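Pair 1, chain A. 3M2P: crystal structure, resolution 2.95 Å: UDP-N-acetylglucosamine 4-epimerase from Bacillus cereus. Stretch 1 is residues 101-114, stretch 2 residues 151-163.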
# COMPACT_ATOMS: atom_id res chain seq x y z
N ILE A 101 21.47 -2.10 13.64
CA ILE A 101 21.11 -0.73 13.26
C ILE A 101 19.62 -0.52 13.47
O ILE A 101 18.81 -1.36 13.12
CB ILE A 101 21.40 -0.42 11.78
CG1 ILE A 101 22.90 -0.32 11.50
CG2 ILE A 101 20.73 0.86 11.39
CD1 ILE A 101 23.44 -1.50 10.76
N SER A 102 19.25 0.62 14.03
CA SER A 102 17.83 0.88 14.17
C SER A 102 17.44 2.27 13.69
O SER A 102 16.30 2.48 13.30
CB SER A 102 17.35 0.59 15.60
OG SER A 102 18.42 0.71 16.52
N ASN A 103 18.39 3.20 13.70
CA ASN A 103 18.15 4.56 13.18
C ASN A 103 18.10 4.60 11.65
O ASN A 103 19.11 4.83 10.99
CB ASN A 103 19.20 5.54 13.69
CG ASN A 103 18.75 6.98 13.54
OD1 ASN A 103 19.53 7.92 13.70
ND2 ASN A 103 17.47 7.15 13.25
N ILE A 104 16.90 4.40 11.11
CA ILE A 104 16.70 4.27 9.67
C ILE A 104 15.69 5.29 9.17
O ILE A 104 14.70 5.56 9.84
CB ILE A 104 16.17 2.87 9.35
CG1 ILE A 104 17.18 1.81 9.78
CG2 ILE A 104 15.86 2.73 7.87
CD1 ILE A 104 16.53 0.49 10.07
N VAL A 105 15.93 5.85 7.99
CA VAL A 105 14.97 6.73 7.33
C VAL A 105 14.50 6.13 6.00
O VAL A 105 15.32 5.75 5.17
CB VAL A 105 15.60 8.08 6.99
CG1 VAL A 105 14.71 8.84 6.01
CG2 VAL A 105 15.86 8.88 8.26
N TYR A 106 13.19 6.05 5.79
CA TYR A 106 12.67 5.55 4.53
C TYR A 106 12.05 6.67 3.73
O TYR A 106 11.36 7.51 4.29
CB TYR A 106 11.61 4.47 4.74
CG TYR A 106 11.00 3.98 3.45
CD1 TYR A 106 11.77 3.28 2.53
CD2 TYR A 106 9.67 4.24 3.14
CE1 TYR A 106 11.24 2.83 1.34
CE2 TYR A 106 9.13 3.80 1.95
CZ TYR A 106 9.92 3.09 1.06
OH TYR A 106 9.40 2.64 -0.14
N ALA A 107 12.26 6.68 2.42
CA ALA A 107 11.62 7.70 1.59
C ALA A 107 10.29 7.20 1.05
O ALA A 107 10.25 6.38 0.14
CB ALA A 107 12.52 8.13 0.46
N SER A 108 9.20 7.70 1.64
CA SER A 108 7.86 7.44 1.11
C SER A 108 7.37 8.65 0.29
O SER A 108 8.18 9.49 -0.13
CB SER A 108 6.89 7.11 2.24
OG SER A 108 5.74 6.48 1.73
N THR A 109 6.07 8.73 0.04
CA THR A 109 5.57 9.77 -0.86
C THR A 109 4.14 10.24 -0.64
O THR A 109 3.29 9.50 -0.14
CB THR A 109 5.65 9.33 -2.34
OG1 THR A 109 5.13 10.38 -3.16
CG2 THR A 109 4.82 8.07 -2.56
N ILE A 110 3.90 11.47 -1.07
CA ILE A 110 2.58 12.09 -1.08
C ILE A 110 1.61 11.28 -1.93
O ILE A 110 0.38 11.40 -1.80
CB ILE A 110 2.69 13.56 -1.60
CG1 ILE A 110 1.36 14.30 -1.50
CG2 ILE A 110 3.23 13.61 -3.03
CD1 ILE A 110 1.49 15.77 -1.82
N SER A 111 2.17 10.43 -2.78
CA SER A 111 1.39 9.56 -3.64
C SER A 111 0.74 8.40 -2.88
O SER A 111 0.25 7.44 -3.49
CB SER A 111 2.25 9.02 -4.79
OG SER A 111 2.76 10.08 -5.58
N ALA A 112 0.75 8.49 -1.55
CA ALA A 112 0.01 7.53 -0.73
C ALA A 112 -1.38 8.08 -0.52
O ALA A 112 -2.24 7.43 0.07
CB ALA A 112 0.70 7.33 0.61
N TYR A 113 -1.60 9.30 -1.01
CA TYR A 113 -2.86 9.99 -0.83
C TYR A 113 -3.49 10.24 -2.18
O TYR A 113 -2.83 10.09 -3.20
CB TYR A 113 -2.63 11.32 -0.14
CG TYR A 113 -1.96 11.29 1.21
CD1 TYR A 113 -2.57 10.70 2.31
CD2 TYR A 113 -0.73 11.90 1.40
CE1 TYR A 113 -1.97 10.70 3.53
CE2 TYR A 113 -0.13 11.91 2.63
CZ TYR A 113 -0.74 11.31 3.69
OH TYR A 113 -0.11 11.33 4.93
N SER A 114 -4.76 10.63 -2.20
CA SER A 114 -5.45 10.88 -3.47
C SER A 114 -6.76 11.63 -3.28
O SER A 114 -7.12 12.48 -4.11
CB SER A 114 -5.72 9.56 -4.20
N LYS A 151 10.92 -5.71 15.88
CA LYS A 151 12.36 -5.90 15.89
C LYS A 151 13.06 -4.73 16.58
O LYS A 151 14.29 -4.61 16.53
CB LYS A 151 12.90 -6.10 14.47
CG LYS A 151 12.34 -7.31 13.74
CD LYS A 151 12.79 -8.61 14.41
CE LYS A 151 11.94 -9.78 13.95
NZ LYS A 151 12.00 -9.97 12.46
N GLY A 152 12.28 -3.87 17.23
CA GLY A 152 12.85 -2.72 17.90
C GLY A 152 13.73 -1.94 16.94
O GLY A 152 14.69 -1.29 17.34
N LEU A 153 13.42 -2.02 15.66
CA LEU A 153 14.10 -1.21 14.67
C LEU A 153 13.45 0.17 14.73
O LEU A 153 12.29 0.28 15.12
CB LEU A 153 13.96 -1.85 13.30
CG LEU A 153 15.31 -2.03 12.61
CD1 LEU A 153 16.17 -2.98 13.43
CD2 LEU A 153 15.15 -2.51 11.18
N CYS A 154 14.17 1.23 14.37
CA CYS A 154 13.58 2.56 14.53
C CYS A 154 13.36 3.31 13.22
O CYS A 154 14.03 4.31 12.94
CB CYS A 154 14.40 3.41 15.51
SG CYS A 154 14.35 2.81 17.22
N ILE A 155 12.39 2.85 12.44
CA ILE A 155 12.19 3.34 11.10
C ILE A 155 11.22 4.53 11.02
O ILE A 155 10.06 4.44 11.41
CB ILE A 155 11.71 2.20 10.15
CG1 ILE A 155 12.81 1.15 9.96
CG2 ILE A 155 11.29 2.77 8.81
CD1 ILE A 155 12.30 -0.18 9.46
N LYS A 156 11.73 5.64 10.48
CA LYS A 156 10.94 6.83 10.25
C LYS A 156 10.61 6.99 8.76
O LYS A 156 11.47 7.33 7.96
CB LYS A 156 11.71 8.06 10.73
CG LYS A 156 11.66 8.26 12.23
CD LYS A 156 12.92 8.93 12.75
CE LYS A 156 14.14 8.31 12.09
NZ LYS A 156 15.12 7.88 13.11
N ASN A 157 9.35 6.72 8.41
CA ASN A 157 8.85 6.90 7.05
C ASN A 157 8.54 8.36 6.73
O ASN A 157 7.74 9.00 7.42
CB ASN A 157 7.58 6.07 6.85
CG ASN A 157 7.82 4.60 7.00
OD1 ASN A 157 7.02 3.88 7.59
ND2 ASN A 157 8.93 4.13 6.44
N LEU A 158 9.16 8.88 5.68
CA LEU A 158 8.98 10.27 5.28
C LEU A 158 8.17 10.38 4.00
O LEU A 158 8.69 10.12 2.91
CB LEU A 158 10.34 10.93 5.05
CG LEU A 158 11.33 10.94 6.21
CD1 LEU A 158 12.59 11.68 5.83
CD2 LEU A 158 10.68 11.58 7.42
N ARG A 159 6.91 10.76 4.10
CA ARG A 159 6.11 10.99 2.89
C ARG A 159 6.43 12.34 2.22
O ARG A 159 5.75 13.34 2.47
CB ARG A 159 4.62 10.86 3.20
CG ARG A 159 4.23 9.48 3.62
CD ARG A 159 2.80 9.39 4.05
NE ARG A 159 2.40 8.00 4.26
CZ ARG A 159 1.36 7.62 5.00
NH1 ARG A 159 0.61 8.53 5.62
NH2 ARG A 159 1.07 6.33 5.13
N PHE A 160 7.46 12.36 1.38
CA PHE A 160 7.87 13.56 0.64
C PHE A 160 6.79 14.09 -0.30
O PHE A 160 6.09 13.33 -0.95
CB PHE A 160 9.13 13.29 -0.19
CG PHE A 160 10.34 13.00 0.64
CD1 PHE A 160 10.83 13.94 1.51
CD2 PHE A 160 10.98 11.78 0.53
CE1 PHE A 160 11.93 13.68 2.27
CE2 PHE A 160 12.08 11.51 1.29
CZ PHE A 160 12.55 12.46 2.17
N ALA A 161 6.68 15.42 -0.36
CA ALA A 161 5.86 16.07 -1.37
C ALA A 161 6.61 15.98 -2.69
O ALA A 161 7.64 15.33 -2.76
CB ALA A 161 5.58 17.53 -1.00
N HIS A 162 6.10 16.60 -3.74
CA HIS A 162 6.72 16.45 -5.04
C HIS A 162 8.10 17.08 -5.08
O HIS A 162 8.26 18.27 -4.88
CB HIS A 162 5.81 17.01 -6.14
CG HIS A 162 4.44 16.41 -6.11
ND1 HIS A 162 4.19 15.12 -6.52
CD2 HIS A 162 3.25 16.91 -5.69
CE1 HIS A 162 2.90 14.86 -6.37
NE2 HIS A 162 2.31 15.92 -5.86
N LEU A 163 9.12 16.27 -5.34
CA LEU A 163 10.47 16.77 -5.31
C LEU A 163 10.84 17.52 -6.60
O LEU A 163 10.50 17.07 -7.70
CB LEU A 163 11.49 15.65 -5.03
CG LEU A 163 11.31 14.81 -3.75
CD1 LEU A 163 9.98 14.07 -3.84
CD2 LEU A 163 12.44 13.79 -3.53

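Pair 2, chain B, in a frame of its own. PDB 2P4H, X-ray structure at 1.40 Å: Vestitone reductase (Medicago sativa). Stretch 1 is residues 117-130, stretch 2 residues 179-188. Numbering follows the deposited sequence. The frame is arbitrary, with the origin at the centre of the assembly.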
# COMPACT_ATOMS: atom_id res chain seq x y z
N VAL B 117 -6.60 -6.59 20.48
CA VAL B 117 -5.74 -6.06 19.42
C VAL B 117 -4.36 -5.66 19.94
O VAL B 117 -4.23 -4.82 20.83
CB VAL B 117 -6.39 -4.83 18.73
CG1 VAL B 117 -5.41 -4.23 17.73
CG2 VAL B 117 -7.67 -5.26 18.02
N LYS B 118 -3.32 -6.28 19.38
CA LYS B 118 -1.95 -5.98 19.79
C LYS B 118 -1.25 -5.00 18.86
O LYS B 118 -0.27 -4.36 19.24
CB LYS B 118 -1.13 -7.27 19.93
CG LYS B 118 -1.02 -8.13 18.69
CD LYS B 118 -0.22 -9.39 19.01
CE LYS B 118 -0.04 -10.28 17.79
NZ LYS B 118 0.75 -11.49 18.12
N ARG B 119 -1.75 -4.87 17.63
CA ARG B 119 -1.17 -3.93 16.69
C ARG B 119 -2.19 -3.46 15.66
O ARG B 119 -2.97 -4.26 15.13
CB ARG B 119 0.04 -4.53 15.95
CG ARG B 119 0.85 -3.48 15.19
CD ARG B 119 1.89 -2.79 16.06
NE ARG B 119 3.15 -3.53 16.03
CZ ARG B 119 4.30 -3.10 16.55
NH1 ARG B 119 4.38 -1.93 17.16
NH2 ARG B 119 5.39 -3.84 16.41
N PHE B 120 -2.17 -2.16 15.39
CA PHE B 120 -3.04 -1.53 14.40
C PHE B 120 -2.07 -1.04 13.33
O PHE B 120 -1.20 -0.22 13.61
CB PHE B 120 -3.79 -0.35 15.02
CG PHE B 120 -4.73 0.35 14.07
CD1 PHE B 120 -4.24 1.23 13.11
CD2 PHE B 120 -6.10 0.13 14.14
CE1 PHE B 120 -5.11 1.88 12.23
CE2 PHE B 120 -6.98 0.77 13.26
CZ PHE B 120 -6.48 1.65 12.31
N ILE B 121 -2.20 -1.56 12.12
CA ILE B 121 -1.31 -1.18 11.04
C ILE B 121 -2.06 -0.40 9.96
O ILE B 121 -3.00 -0.91 9.35
CB ILE B 121 -0.62 -2.41 10.41
CG1 ILE B 121 0.09 -3.20 11.51
CG2 ILE B 121 0.39 -1.97 9.36
CD1 ILE B 121 0.89 -4.39 11.02
N TYR B 122 -1.62 0.83 9.76
CA TYR B 122 -2.24 1.72 8.79
C TYR B 122 -1.40 1.83 7.52
O TYR B 122 -0.20 2.06 7.58
CB TYR B 122 -2.40 3.12 9.39
CG TYR B 122 -3.11 4.08 8.47
CD1 TYR B 122 -4.48 3.94 8.22
CD2 TYR B 122 -2.42 5.11 7.83
CE1 TYR B 122 -5.14 4.79 7.35
CE2 TYR B 122 -3.09 5.97 6.94
CZ TYR B 122 -4.45 5.80 6.71
OH TYR B 122 -5.12 6.62 5.84
N THR B 123 -2.07 1.67 6.38
CA THR B 123 -1.42 1.76 5.09
C THR B 123 -1.28 3.22 4.66
O THR B 123 -2.28 3.89 4.44
CB THR B 123 -2.24 1.01 4.01
OG1 THR B 123 -2.19 -0.40 4.26
CG2 THR B 123 -1.70 1.30 2.62
N SER B 124 -0.04 3.71 4.55
CA SER B 124 0.16 5.07 4.09
C SER B 124 0.75 5.04 2.68
O SER B 124 0.75 3.99 2.03
CB SER B 124 1.05 5.88 5.04
OG SER B 124 0.97 7.26 4.71
N SER B 125 1.29 6.17 2.23
CA SER B 125 1.77 6.28 0.86
C SER B 125 2.98 7.20 0.70
O SER B 125 3.21 8.08 1.52
CB SER B 125 0.61 6.81 0.01
OG SER B 125 1.04 7.43 -1.18
N GLY B 126 3.74 6.99 -0.38
CA GLY B 126 4.88 7.83 -0.65
C GLY B 126 4.43 9.26 -0.89
O GLY B 126 5.22 10.20 -0.76
N SER B 127 3.16 9.44 -1.23
CA SER B 127 2.63 10.78 -1.46
C SER B 127 2.58 11.57 -0.15
O SER B 127 2.49 12.80 -0.17
CB SER B 127 1.23 10.71 -2.07
OG SER B 127 0.32 10.09 -1.18
N ALA B 128 2.64 10.87 0.98
CA ALA B 128 2.61 11.53 2.28
C ALA B 128 3.98 12.07 2.69
O ALA B 128 4.10 12.76 3.72
CB ALA B 128 2.09 10.56 3.35
N VAL B 129 5.01 11.77 1.90
CA VAL B 129 6.36 12.24 2.21
C VAL B 129 7.08 12.93 1.05
O VAL B 129 7.99 13.73 1.27
CB VAL B 129 7.29 11.08 2.69
CG1 VAL B 129 6.69 10.41 3.92
CG2 VAL B 129 7.51 10.07 1.57
N SER B 130 6.68 12.61 -0.18
CA SER B 130 7.35 13.13 -1.37
C SER B 130 7.13 14.57 -1.81
O SER B 130 7.89 15.08 -2.63
CB SER B 130 7.04 12.20 -2.55
OG SER B 130 7.45 10.87 -2.26
N GLY B 179 -3.18 5.51 23.57
CA GLY B 179 -2.44 4.30 23.89
C GLY B 179 -2.64 3.09 22.99
O GLY B 179 -2.68 1.96 23.47
N ILE B 180 -2.77 3.32 21.69
CA ILE B 180 -2.94 2.22 20.75
C ILE B 180 -1.60 2.00 20.05
O ILE B 180 -0.96 2.96 19.62
CB ILE B 180 -4.02 2.54 19.68
CG1 ILE B 180 -5.36 2.83 20.37
CG2 ILE B 180 -4.17 1.36 18.73
CD1 ILE B 180 -6.46 3.23 19.41
N ASP B 181 -1.17 0.75 19.96
CA ASP B 181 0.11 0.44 19.31
C ASP B 181 -0.06 0.52 17.80
O ASP B 181 -0.40 -0.47 17.14
CB ASP B 181 0.59 -0.96 19.70
CG ASP B 181 2.06 -1.17 19.39
OD1 ASP B 181 2.59 -0.47 18.50
OD2 ASP B 181 2.69 -2.03 20.03
N VAL B 182 0.19 1.71 17.27
CA VAL B 182 0.04 1.98 15.84
C VAL B 182 1.34 1.97 15.06
O VAL B 182 2.36 2.50 15.50
CB VAL B 182 -0.63 3.36 15.61
CG1 VAL B 182 -0.61 3.71 14.12
CG2 VAL B 182 -2.05 3.34 16.14
N VAL B 183 1.28 1.34 13.89
CA VAL B 183 2.40 1.32 12.97
C VAL B 183 1.81 1.80 11.65
O VAL B 183 0.69 1.44 11.30
CB VAL B 183 2.98 -0.10 12.75
CG1 VAL B 183 3.77 -0.15 11.44
CG2 VAL B 183 3.88 -0.48 13.90
N THR B 184 2.55 2.65 10.94
CA THR B 184 2.11 3.10 9.64
C THR B 184 3.18 2.67 8.66
O THR B 184 4.37 2.72 8.96
CB THR B 184 1.92 4.64 9.57
OG1 THR B 184 3.17 5.30 9.79
CG2 THR B 184 0.90 5.10 10.59
N LEU B 185 2.75 2.20 7.49
CA LEU B 185 3.68 1.75 6.47
C LEU B 185 3.61 2.71 5.29
O LEU B 185 2.56 2.87 4.67
CB LEU B 185 3.34 0.33 6.01
CG LEU B 185 3.73 -0.81 6.96
CD1 LEU B 185 3.04 -2.10 6.53
CD2 LEU B 185 5.24 -0.98 6.96
N ILE B 186 4.73 3.36 5.01
CA ILE B 186 4.80 4.31 3.90
C ILE B 186 5.12 3.48 2.66
O ILE B 186 6.25 3.03 2.48
CB ILE B 186 5.88 5.36 4.18
CG1 ILE B 186 5.61 6.04 5.53
CG2 ILE B 186 5.90 6.40 3.06
CD1 ILE B 186 6.76 6.90 6.05
N LEU B 187 4.11 3.29 1.82
CA LEU B 187 4.24 2.45 0.64
C LEU B 187 4.41 3.19 -0.68
O LEU B 187 3.69 4.14 -0.98
CB LEU B 187 3.03 1.52 0.55
CG LEU B 187 2.80 0.64 1.78
CD1 LEU B 187 1.46 -0.08 1.65
CD2 LEU B 187 3.93 -0.36 1.93
N PRO B 188 5.37 2.74 -1.51
CA PRO B 188 5.66 3.32 -2.82
C PRO B 188 4.76 2.61 -3.84
O PRO B 188 3.64 2.23 -3.51
CB PRO B 188 7.13 2.96 -3.00
CG PRO B 188 7.18 1.57 -2.43
CD PRO B 188 6.32 1.67 -1.17
O HOH W 1 0.68 -4.09 21.68

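Both pairs set two parallel strands side by side, crossing at -38° in pair 1 and -31° in pair 2, and the central fourteen residues superpose to 0.5 Å. The register is the same: I104(A), Y106(A) and S108(A) fall on F120(B), Y122(B) and S124(B), while I155(A), N157(A) and R159(A) fall on V182(B), T184(B) and I186(B). The backbone ladder follows the same rule in each, with alternate residues of the first strand bonding two neighbours of their partner. In pair 1, Y106(A) N donates to K156(A) O at 3.1 Å and Y106(A) O accepts from L158(A) N at 2.9 Å; in pair 2, Y122(B) N reaches V183(B) O at 2.8 Å and Y122(B) O takes L185(B) N at 3.0 Å. The ladder closes alike, I110(A) N to F160(A) O and G126(B) N to L187(B) O both at 2.9 Å. Such bonds ask nothing of the side chains, which leaves the two faces free to vary.

On the face of V105(A) and I121(B), the central solution is the same in both: a branched residue packs diagonally against a leucine, V105(A) CG1 to L158(A) CD1 at 3.5 Å and I121(B) CG2 to L185(B) CD1 at 3.9 Å. One step on, A107(A) is small and F160(A) large, the alanine CB meeting the ring edge at CE2, 3.5 Å away. Pair 2 balances the sizes differently, with T123(B) CG2 against L187(B) CD1 at 3.6 Å. Near the start of the strands, pair 2 places a salt bridge, R119(B) NH1 to D181(B) OD1 at 2.7 Å, and V183(B) CG2 lies over one face of the guanidinium. The matching N103(A) and C154(A) form no such charged pair.

The other face carries a clear exchange of chemistry. R159(A) and I186(B) share a backbone site, yet the arginine, extended with chi1 m and chi2 and chi3 t, donates from NH1 to Y113(A) OH at 3.0 Å, while A112(A) CB covers one face of its guanidinium. The isoleucine instead makes an apolar contact, I186(B) CD1 to V129(B) CG1 at 4.1 Å. Each thus ties its strand to the segment following the first strand, one by a polar bond and the other by packing. At the turn, I110(A) lays CG2 over the H162(A) ring, 3.8 Å from its centroid; the matching G126(B) has no side chain and contributes its backbone alone. The lesson is a fixed ladder with negotiable surfaces.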